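Local atomic coordinates of NTF2-like Protein (Anabaena variabilis ATCC 29413, PDB entry 3DMC), a protein that is of unknown function but belongs to the SnoaL-like branch of the NTF2 superfamily, whose cone-shaped fold often encloses a ligand-binding or catalytic pocket. Residues M36-T42 with R116-S122; I75-D81 with F92-G98; N107-S112 with Y123-S129. All blocks are in the same frame, centred on the assembly; numbering follows the deposited sequence.

All three contacts reach one curved mixed sheet. Contacts 1 and 3 share strand 119-127: contact 1 sets its beginning against residues 36-42 in parallel, and contact 3 pairs its later part with strand 103-116. Contact 2 lies beyond, pairing strand 75-85, at one edge of the sheet within this chain, with strand 89-100, which hydrogen-bonds in turn to 103-116 through F92 with V111 and F94 with V109. Contact 3 is the buried one, and its S112, R124 and Y126 reach E93 of the second subunit. Contacts 1 and 2, with centres 23 Å apart, are only partly buried: a salt bridge marks the exposed side of the first, a serine-arginine-aspartate cluster that of the second.

Contact 1: M36-T42 with R116-S122; sequences MLTEDFT and RGDKICS
L37 and I120 form the tight side of this contact. CD2 of L37 lies 4.0 Å from CB of I120, and the F41 ring closes the group: its CE1 reaches I120 CG2, while CD1 of L37 sits over the centre of one ring face. With CG anti to the backbone N (chi1 179°), F41 turns this ring back toward I120. Two straight backbone bonds clamp the same spot, I120 N to M36 O at 2.9 Å and T38 N to I120 O at 3.0 Å. The pairing is parallel and is broken by a type I turn over T38-F41; it resumes where T42 N reaches C121 O at 3.2 Å, beside a water that bridges D40 O and C121 O, so this corner joins the start of strand 119-127, in the curved sheet of the NTF2-like fold, at two points. The solvent side is polar. R116 grips D40 end-on, NH1 to OD1 at 2.8 Å and NH2 to OD2 at 2.9 Å, with the carboxylate and guanidinium planes 48° apart. D40 OD1 also accepts from T38 OG1, and C121 CB lies over one face of the guanidinium, toward its rim. Further out, another water links L37 O, E39 OE2 and K119 NZ.

Contact 2: I75-D81 with F92-G98; sequences IQISSLD and FEFRDEG
Backbone bonds pair Q76 with E97 in both directions, Q76 N to E97 O at 2.7 Å and E97 N to Q76 O at 2.9 Å, and D81 N closes the other end on E93 O. Between them lies a classic beta bulge in the hairpin of strands 75-85 and 89-100. S78 and S79 both face R95, whose carbonyl takes S78 N at 2.8 Å and, weakly, S79 N; R95 N returns a bond to S79 O. The apolar contacts gather on the face carrying I77, L80 and F94. I77 CD1 rests 4.1 Å above the F94 ring, offset toward its rim, while L80 CD1 meets the edge of F92, 3.9 Å from CD2. F18 of helix 9-27 packs on this same side. Polar side chains occupy the other face. S79 OG, held between its own backbone N and carbonyl carbon (chi1 65°), receives R95 NH1 at 2.9 Å in the guanidinium plane and donates to D81 OD2 at 3.0 Å; R95 NE bonds to N134 O. Accepting from one and donating to the other orients the hydroxyl and links the two side chains; with D81 OD2 4.8 Å from R95 NE, direct charge attraction probably adds to this.

Contact 3: N107-S112 with Y123-S129; sequences NRVAVS and YREYFGS
A110 and Y126 exchange two backbone bonds, A110 N to Y126 O at 3.0 Å and Y126 N to A110 O at 2.9 Å, and S112 and R124 do the same, as the two strands run antiparallel, 166° between their directions. V109 with F127 and V111 with E125 are the non-hydrogen-bonded pairs. Beyond the regular pairing, G128 N comes to R108 O at 2.8 Å from well above the carbonyl plane, where the chain leaves the sheet. On one face V109 CG1 meets both Y126 O, at 3.4 Å, and the E125 side chain. Y123 OH donates to E125 OE1 at 2.8 Å, tying the carboxylate to the tyrosine. This hairpin of strands 103-116 and 119-127 forms the middle of the curved NTF2-like sheet; an acetate ion, probably from the crystallisation liquor, lies near the E125 side chain, and F21 of helix 9-27 packs against Y123. The opposite face meets the second subunit. R124, bent at chi3 (-66°), brings NH2 to S112 OG at 2.8 Å, close to the guanidinium plane; D114 also pairs with NH2. E93 of the second subunit takes R124 NE and Y126 OH on one carboxylate oxygen and S112 OG on the other. At the far end a water joins N107 ND2, 3.0 Å away and also bonded to Y105 OH, to S129 O.

Contact 1: M36-T42 with R116-S122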
loop_
_atom_site.group_PDB
_atom_site.type_symbol
_atom_site.label_atom_id
_atom_site.label_comp_id
_atom_site.label_asym_id
_atom_site.label_seq_id
_atom_site.Cartn_x
_atom_site.Cartn_y
_atom_site.Cartn_z
HETATM N N MSE A 36 14.330 15.192 7.506
HETATM C CA MSE A 36 13.970 15.247 6.096
HETATM C C MSE A 36 12.509 15.546 5.896
HETATM O O MSE A 36 12.038 15.596 4.759
HETATM C CB MSE A 36 14.299 13.940 5.390
HETATM C CG MSE A 36 15.690 13.896 4.835
HETATM SE SE MSE A 36 15.688 12.257 3.897
HETATM C CE MSE A 36 14.836 12.811 2.200
ATOM N N LEU A 37 11.796 15.745 6.998
ATOM C CA LEU A 37 10.344 16.006 6.931
ATOM C C LEU A 37 10.037 17.505 6.922
ATOM O O LEU A 37 10.678 18.293 7.614
ATOM C CB LEU A 37 9.613 15.310 8.095
ATOM C CG LEU A 37 10.017 13.860 8.351
ATOM C CD1 LEU A 37 9.210 13.225 9.483
ATOM C CD2 LEU A 37 9.830 13.055 7.063
ATOM N N THR A 38 9.046 17.878 6.125
ATOM C CA THR A 38 8.583 19.266 6.030
ATOM C C THR A 38 7.858 19.678 7.313
ATOM O O THR A 38 7.394 18.854 8.100
ATOM C CB THR A 38 7.645 19.498 4.818
ATOM O OG1 THR A 38 6.464 18.720 4.988
ATOM C CG2 THR A 38 8.321 19.199 3.512
ATOM N N GLU A 39 7.754 20.983 7.537
ATOM C CA GLU A 39 7.150 21.465 8.766
ATOM C C GLU A 39 5.665 21.114 8.850
ATOM O O GLU A 39 5.098 21.018 9.941
ATOM C CB GLU A 39 7.333 22.987 8.918
ATOM C CG GLU A 39 8.798 23.415 9.016
ATOM C CD GLU A 39 9.564 22.662 10.101
ATOM O OE1 GLU A 39 9.111 22.637 11.269
ATOM O OE2 GLU A 39 10.635 22.096 9.784
ATOM N N ASP A 40 5.058 20.940 7.681
ATOM C CA ASP A 40 3.619 20.641 7.571
ATOM C C ASP A 40 3.404 19.141 7.344
ATOM O O ASP A 40 2.356 18.711 6.891
ATOM C CB ASP A 40 2.912 21.454 6.478
ATOM C CG ASP A 40 3.438 21.185 5.082
ATOM O OD1 ASP A 40 4.573 20.658 4.936
ATOM O OD2 ASP A 40 2.737 21.537 4.109
ATOM N N PHE A 41 4.426 18.380 7.696
ATOM C CA PHE A 41 4.400 16.911 7.543
ATOM C C PHE A 41 3.133 16.306 8.158
ATOM O O PHE A 41 2.769 16.638 9.284
ATOM C CB PHE A 41 5.625 16.290 8.224
ATOM C CG PHE A 41 5.664 14.785 8.146
ATOM C CD1 PHE A 41 6.033 14.158 6.974
ATOM C CD2 PHE A 41 5.338 13.994 9.259
ATOM C CE1 PHE A 41 6.083 12.740 6.903
ATOM C CE2 PHE A 41 5.400 12.581 9.198
ATOM C CZ PHE A 41 5.766 11.974 8.000
ATOM N N THR A 42 2.473 15.410 7.416
ATOM C CA THR A 42 1.343 14.644 7.985
ATOM C C THR A 42 1.578 13.177 7.747
ATOM O O THR A 42 2.342 12.788 6.862
ATOM C CB THR A 42 -0.004 14.980 7.348
ATOM O OG1 THR A 42 -0.068 14.418 6.021
ATOM C CG2 THR A 42 -0.258 16.474 7.322
ATOM N N ARG A 116 8.370 16.801 -1.560
ATOM C CA ARG A 116 8.379 18.235 -1.863
ATOM C C ARG A 116 9.798 18.786 -1.758
ATOM O O ARG A 116 10.340 18.980 -0.658
ATOM C CB ARG A 116 7.425 18.999 -0.953
ATOM C CG ARG A 116 7.226 20.462 -1.386
ATOM C CD ARG A 116 6.663 21.344 -0.259
ATOM N NE ARG A 116 5.344 20.878 0.126
ATOM C CZ ARG A 116 4.886 20.839 1.372
ATOM N NH1 ARG A 116 5.625 21.261 2.378
ATOM N NH2 ARG A 116 3.677 20.361 1.597
ATOM N N GLY A 117 10.385 19.031 -2.917
ATOM C CA GLY A 117 11.774 19.508 -2.976
ATOM C C GLY A 117 12.717 18.445 -2.473
ATOM O O GLY A 117 12.708 17.313 -2.948
ATOM N N ASP A 118 13.491 18.814 -1.472
ATOM C CA ASP A 118 14.523 17.942 -0.919
ATOM C C ASP A 118 13.996 17.265 0.326
ATOM O O ASP A 118 14.732 16.637 1.078
ATOM C CB ASP A 118 15.837 18.691 -0.660
ATOM C CG ASP A 118 15.708 19.797 0.363
ATOM O OD1 ASP A 118 14.603 20.386 0.496
ATOM O OD2 ASP A 118 16.722 20.091 1.024
ATOM N N LYS A 119 12.680 17.372 0.497
ATOM C CA LYS A 119 11.992 16.793 1.665
ATOM C C LYS A 119 10.746 15.944 1.356
ATOM O O LYS A 119 10.242 15.902 0.235
ATOM C CB LYS A 119 11.623 17.900 2.660
ATOM C CG LYS A 119 12.847 18.508 3.330
ATOM C CD LYS A 119 12.553 19.723 4.154
ATOM C CE LYS A 119 13.852 20.338 4.668
ATOM N NZ LYS A 119 13.606 21.555 5.493
ATOM N N ILE A 120 10.270 15.332 2.434
ATOM C CA ILE A 120 9.038 14.497 2.464
ATOM C C ILE A 120 7.960 15.212 3.259
ATOM O O ILE A 120 8.193 15.626 4.418
ATOM C CB ILE A 120 9.334 13.102 3.088
ATOM C CG1 ILE A 120 10.318 12.333 2.184
ATOM C CG2 ILE A 120 8.032 12.305 3.382
ATOM C CD1 ILE A 120 11.018 11.149 2.876
ATOM N N CYS A 121 6.777 15.343 2.642
ATOM C CA CYS A 121 5.686 16.150 3.222
ATOM C C CYS A 121 4.523 15.310 3.745
ATOM O O CYS A 121 3.679 15.769 4.509
ATOM C CB CYS A 121 5.172 17.201 2.212
ATOM S SG CYS A 121 4.655 16.573 0.603
ATOM N N SER A 122 4.509 14.033 3.398
ATOM C CA SER A 122 3.489 13.159 3.995
ATOM C C SER A 122 3.871 11.688 3.880
ATOM O O SER A 122 4.717 11.305 3.075
ATOM C CB SER A 122 2.128 13.379 3.353
ATOM O OG SER A 122 2.170 13.006 1.990
HETATM O O HOH W 1 11.413 20.872 7.698
HETATM O O HOH W 2 1.798 17.754 4.303
#

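Contact 2: I75-D81 with F92-G98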
loop_
_atom_site.group_PDB
_atom_site.type_symbol
_atom_site.label_atom_id
_atom_site.label_comp_id
_atom_site.label_asym_id
_atom_site.label_seq_id
_atom_site.Cartn_x
_atom_site.Cartn_y
_atom_site.Cartn_z
ATOM N N ILE A 75 13.538 -3.481 14.265
ATOM C CA ILE A 75 12.853 -4.131 13.136
ATOM C C ILE A 75 13.775 -4.095 11.931
ATOM O O ILE A 75 14.407 -3.078 11.639
ATOM C CB ILE A 75 11.554 -3.431 12.754
ATOM C CG1 ILE A 75 10.509 -3.628 13.849
ATOM C CG2 ILE A 75 10.977 -3.958 11.406
ATOM C CD1 ILE A 75 9.371 -2.655 13.754
ATOM N N GLN A 76 13.876 -5.247 11.296
ATOM C CA GLN A 76 14.648 -5.432 10.061
ATOM C C GLN A 76 13.714 -5.442 8.847
ATOM O O GLN A 76 12.580 -5.985 8.892
ATOM C CB GLN A 76 15.425 -6.745 10.064
ATOM C CG GLN A 76 16.680 -6.721 10.943
ATOM C CD GLN A 76 17.712 -5.722 10.468
ATOM O OE1 GLN A 76 18.076 -5.694 9.295
ATOM N NE2 GLN A 76 18.171 -4.856 11.391
ATOM N N ILE A 77 14.214 -4.866 7.771
ATOM C CA ILE A 77 13.565 -4.960 6.461
ATOM C C ILE A 77 14.201 -6.126 5.732
ATOM O O ILE A 77 15.370 -6.078 5.322
ATOM C CB ILE A 77 13.615 -3.629 5.652
ATOM C CG1 ILE A 77 12.763 -2.588 6.358
ATOM C CG2 ILE A 77 13.097 -3.824 4.225
ATOM C CD1 ILE A 77 12.603 -1.288 5.580
ATOM N N SER A 78 13.395 -7.180 5.648
ATOM C CA SER A 78 13.802 -8.490 5.146
ATOM C C SER A 78 13.965 -8.428 3.630
ATOM O O SER A 78 14.878 -8.996 3.039
ATOM C CB SER A 78 12.781 -9.573 5.551
ATOM O OG SER A 78 12.662 -9.668 6.975
ATOM N N SER A 79 13.047 -7.711 3.020
ATOM C CA SER A 79 13.093 -7.462 1.570
ATOM C C SER A 79 12.326 -6.211 1.218
ATOM O O SER A 79 11.272 -5.919 1.800
ATOM C CB SER A 79 12.516 -8.632 0.771
ATOM O OG SER A 79 11.134 -8.812 1.032
ATOM N N LEU A 80 12.866 -5.508 0.246
ATOM C CA LEU A 80 12.166 -4.394 -0.440
ATOM C C LEU A 80 11.801 -4.861 -1.850
ATOM O O LEU A 80 12.701 -5.033 -2.707
ATOM C CB LEU A 80 13.040 -3.142 -0.492
ATOM C CG LEU A 80 12.405 -1.946 -1.224
ATOM C CD1 LEU A 80 11.069 -1.480 -0.544
ATOM C CD2 LEU A 80 13.423 -0.799 -1.326
ATOM N N ASP A 81 10.506 -5.083 -2.079
ATOM C CA ASP A 81 10.052 -5.916 -3.200
ATOM C C ASP A 81 9.609 -5.096 -4.404
ATOM O O ASP A 81 9.850 -5.476 -5.540
ATOM C CB ASP A 81 8.966 -6.904 -2.759
ATOM C CG ASP A 81 9.473 -7.857 -1.693
ATOM O OD1 ASP A 81 10.561 -8.391 -1.889
ATOM O OD2 ASP A 81 8.824 -8.025 -0.661
ATOM N N PHE A 92 6.746 2.129 -1.292
ATOM C CA PHE A 92 7.658 1.042 -0.969
ATOM C C PHE A 92 6.833 -0.106 -0.405
ATOM O O PHE A 92 6.219 0.030 0.632
ATOM C CB PHE A 92 8.662 1.531 0.086
ATOM C CG PHE A 92 9.547 2.636 -0.394
ATOM C CD1 PHE A 92 9.128 3.990 -0.279
ATOM C CD2 PHE A 92 10.792 2.365 -0.946
ATOM C CE1 PHE A 92 9.931 5.001 -0.728
ATOM C CE2 PHE A 92 11.597 3.397 -1.387
ATOM C CZ PHE A 92 11.165 4.703 -1.286
ATOM N N GLU A 93 6.863 -1.238 -1.102
ATOM C CA GLU A 93 6.223 -2.451 -0.649
ATOM C C GLU A 93 7.345 -3.351 -0.152
ATOM O O GLU A 93 8.241 -3.766 -0.929
ATOM C CB GLU A 93 5.456 -3.156 -1.764
ATOM C CG GLU A 93 4.241 -2.424 -2.289
ATOM C CD GLU A 93 3.588 -3.174 -3.430
ATOM O OE1 GLU A 93 3.215 -4.364 -3.199
ATOM O OE2 GLU A 93 3.459 -2.576 -4.529
ATOM N N PHE A 94 7.261 -3.658 1.133
ATOM C CA PHE A 94 8.333 -4.394 1.822
ATOM C C PHE A 94 7.846 -5.458 2.825
ATOM O O PHE A 94 6.660 -5.545 3.173
ATOM C CB PHE A 94 9.369 -3.437 2.442
ATOM C CG PHE A 94 8.845 -2.609 3.588
ATOM C CD1 PHE A 94 8.272 -1.358 3.382
ATOM C CD2 PHE A 94 8.934 -3.081 4.889
ATOM C CE1 PHE A 94 7.804 -0.618 4.446
ATOM C CE2 PHE A 94 8.460 -2.346 5.943
ATOM C CZ PHE A 94 7.891 -1.108 5.729
ATOM N N ARG A 95 8.801 -6.279 3.256
ATOM C CA ARG A 95 8.567 -7.333 4.273
ATOM C C ARG A 95 9.495 -7.037 5.424
ATOM O O ARG A 95 10.660 -6.658 5.198
ATOM C CB ARG A 95 8.835 -8.750 3.694
ATOM C CG ARG A 95 7.857 -9.200 2.596
ATOM C CD ARG A 95 8.333 -10.383 1.762
ATOM N NE ARG A 95 8.637 -11.513 2.659
ATOM C CZ ARG A 95 9.871 -11.868 3.033
ATOM N NH1 ARG A 95 10.931 -11.203 2.582
ATOM N NH2 ARG A 95 10.052 -12.898 3.867
ATOM N N ASP A 96 8.967 -7.126 6.650
ATOM C CA ASP A 96 9.765 -6.806 7.812
ATOM C C ASP A 96 9.581 -7.812 8.935
ATOM O O ASP A 96 8.679 -8.682 8.926
ATOM C CB ASP A 96 9.587 -5.344 8.258
ATOM C CG ASP A 96 8.204 -5.015 8.817
ATOM O OD1 ASP A 96 7.322 -5.900 8.873
ATOM O OD2 ASP A 96 8.030 -3.819 9.195
ATOM N N GLU A 97 10.503 -7.708 9.863
ATOM C CA GLU A 97 10.456 -8.533 11.071
ATOM C C GLU A 97 11.312 -8.024 12.196
ATOM O O GLU A 97 12.353 -7.400 11.991
ATOM C CB GLU A 97 10.854 -9.954 10.763
ATOM C CG GLU A 97 12.260 -10.109 10.331
ATOM C CD GLU A 97 12.602 -11.571 10.077
ATOM O OE1 GLU A 97 11.686 -12.425 10.200
ATOM O OE2 GLU A 97 13.774 -11.859 9.770
ATOM N N GLY A 98 10.823 -8.323 13.387
ATOM C CA GLY A 98 11.533 -8.008 14.651
ATOM C C GLY A 98 10.830 -8.545 15.870
ATOM O O GLY A 98 9.690 -8.975 15.800
#

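Contact 3: N107-S112 with Y123-S129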
loop_
_atom_site.group_PDB
_atom_site.type_symbol
_atom_site.label_atom_id
_atom_site.label_comp_id
_atom_site.label_asym_id
_atom_site.label_seq_id
_atom_site.Cartn_x
_atom_site.Cartn_y
_atom_site.Cartn_z
ATOM N N ASN A 107 5.695 -8.898 9.113
ATOM C CA ASN A 107 4.624 -8.284 8.323
ATOM C C ASN A 107 4.989 -7.951 6.884
ATOM O O ASN A 107 6.150 -8.015 6.448
ATOM C CB ASN A 107 4.105 -7.037 9.046
ATOM C CG ASN A 107 2.599 -6.904 9.008
ATOM O OD1 ASN A 107 1.890 -7.631 8.289
ATOM N ND2 ASN A 107 2.079 -5.931 9.791
ATOM N N ARG A 108 3.946 -7.639 6.150
ATOM C CA ARG A 108 4.032 -7.022 4.856
ATOM C C ARG A 108 3.468 -5.624 5.047
ATOM O O ARG A 108 2.489 -5.424 5.773
ATOM C CB ARG A 108 3.258 -7.785 3.768
ATOM C CG ARG A 108 3.902 -9.097 3.331
ATOM C CD ARG A 108 3.250 -9.721 2.148
ATOM N NE ARG A 108 4.156 -10.714 1.559
ATOM C CZ ARG A 108 4.301 -10.911 0.256
ATOM N NH1 ARG A 108 3.618 -10.184 -0.622
ATOM N NH2 ARG A 108 5.129 -11.845 -0.171
ATOM N N VAL A 109 4.173 -4.663 4.464
ATOM C CA VAL A 109 3.847 -3.253 4.637
ATOM C C VAL A 109 4.009 -2.512 3.337
ATOM O O VAL A 109 4.875 -2.797 2.535
ATOM C CB VAL A 109 4.744 -2.589 5.708
ATOM C CG1 VAL A 109 4.215 -1.176 6.072
ATOM C CG2 VAL A 109 4.865 -3.478 6.959
ATOM N N ALA A 110 3.152 -1.520 3.156
ATOM C CA ALA A 110 3.373 -0.527 2.139
ATOM C C ALA A 110 3.407 0.831 2.818
ATOM O O ALA A 110 2.518 1.194 3.550
ATOM C CB ALA A 110 2.289 -0.560 1.076
ATOM N N VAL A 111 4.492 1.549 2.605
ATOM C CA VAL A 111 4.545 2.948 3.010
ATOM C C VAL A 111 4.717 3.825 1.785
ATOM O O VAL A 111 5.538 3.572 0.898
ATOM C CB VAL A 111 5.633 3.266 4.063
ATOM C CG1 VAL A 111 5.457 2.369 5.317
ATOM C CG2 VAL A 111 7.045 3.177 3.469
ATOM N N SER A 112 3.915 4.874 1.791
ATOM C CA SER A 112 3.799 5.820 0.709
ATOM C C SER A 112 4.282 7.186 1.206
ATOM O O SER A 112 3.872 7.629 2.268
ATOM C CB SER A 112 2.326 5.890 0.272
ATOM O OG SER A 112 2.145 6.756 -0.822
ATOM N N TYR A 123 3.189 10.920 4.713
ATOM C CA TYR A 123 3.449 9.506 4.920
ATOM C C TYR A 123 2.141 8.778 5.157
ATOM O O TYR A 123 1.299 9.249 5.882
ATOM C CB TYR A 123 4.374 9.408 6.147
ATOM C CG TYR A 123 4.634 8.060 6.778
ATOM C CD1 TYR A 123 3.643 7.367 7.485
ATOM C CD2 TYR A 123 5.894 7.513 6.731
ATOM C CE1 TYR A 123 3.918 6.147 8.118
ATOM C CE2 TYR A 123 6.177 6.308 7.338
ATOM C CZ TYR A 123 5.204 5.637 8.054
ATOM O OH TYR A 123 5.544 4.435 8.633
ATOM N N ARG A 124 2.004 7.607 4.543
ATOM C CA ARG A 124 0.854 6.749 4.732
ATOM C C ARG A 124 1.340 5.321 4.810
ATOM O O ARG A 124 2.139 4.895 3.954
ATOM C CB ARG A 124 -0.121 6.866 3.562
ATOM C CG ARG A 124 -0.727 8.279 3.399
ATOM C CD ARG A 124 -1.303 8.495 1.975
ATOM N NE ARG A 124 -0.228 8.480 0.995
ATOM C CZ ARG A 124 0.594 9.494 0.811
ATOM N NH1 ARG A 124 0.371 10.635 1.472
ATOM N NH2 ARG A 124 1.584 9.387 -0.050
ATOM N N GLU A 125 0.880 4.645 5.854
ATOM C CA GLU A 125 1.192 3.243 6.123
ATOM C C GLU A 125 -0.012 2.324 6.002
ATOM O O GLU A 125 -1.114 2.601 6.499
ATOM C CB GLU A 125 1.867 3.083 7.495
ATOM C CG GLU A 125 2.294 1.630 7.727
ATOM C CD GLU A 125 3.186 1.391 8.928
ATOM O OE1 GLU A 125 3.867 2.326 9.399
ATOM O OE2 GLU A 125 3.204 0.221 9.385
ATOM N N TYR A 126 0.240 1.210 5.307
ATOM C CA TYR A 126 -0.771 0.163 5.061
ATOM C C TYR A 126 -0.214 -1.213 5.467
ATOM O O TYR A 126 0.967 -1.507 5.225
ATOM C CB TYR A 126 -1.147 0.101 3.577
ATOM C CG TYR A 126 -1.602 1.393 2.926
ATOM C CD1 TYR A 126 -0.681 2.369 2.494
ATOM C CD2 TYR A 126 -2.966 1.646 2.724
ATOM C CE1 TYR A 126 -1.104 3.525 1.859
ATOM C CE2 TYR A 126 -3.400 2.844 2.108
ATOM C CZ TYR A 126 -2.449 3.786 1.689
ATOM O OH TYR A 126 -2.874 4.954 1.067
ATOM N N PHE A 127 -1.064 -2.034 6.082
ATOM C CA PHE A 127 -0.696 -3.396 6.545
ATOM C C PHE A 127 -1.119 -4.430 5.498
ATOM O O PHE A 127 -2.273 -4.430 5.068
ATOM C CB PHE A 127 -1.425 -3.780 7.860
ATOM C CG PHE A 127 -1.215 -2.839 9.035
ATOM C CD1 PHE A 127 -0.119 -2.003 9.101
ATOM C CD2 PHE A 127 -2.083 -2.875 10.111
ATOM C CE1 PHE A 127 0.089 -1.161 10.228
ATOM C CE2 PHE A 127 -1.895 -2.063 11.231
ATOM C CZ PHE A 127 -0.812 -1.204 11.290
ATOM N N GLY A 128 -0.199 -5.343 5.144
ATOM C CA GLY A 128 -0.429 -6.361 4.117
ATOM C C GLY A 128 -0.495 -7.787 4.613
ATOM O O GLY A 128 -0.772 -8.690 3.844
ATOM N N SER A 129 -0.194 -7.991 5.897
ATOM C CA SER A 129 -0.344 -9.297 6.524
ATOM C C SER A 129 -0.906 -9.155 7.945
ATOM O O SER A 129 -1.481 -8.118 8.317
ATOM C CB SER A 129 0.991 -10.051 6.509
ATOM O OG SER A 129 0.867 -11.448 6.808
HETATM O O HOH W 3 -0.857 -6.308 10.282
#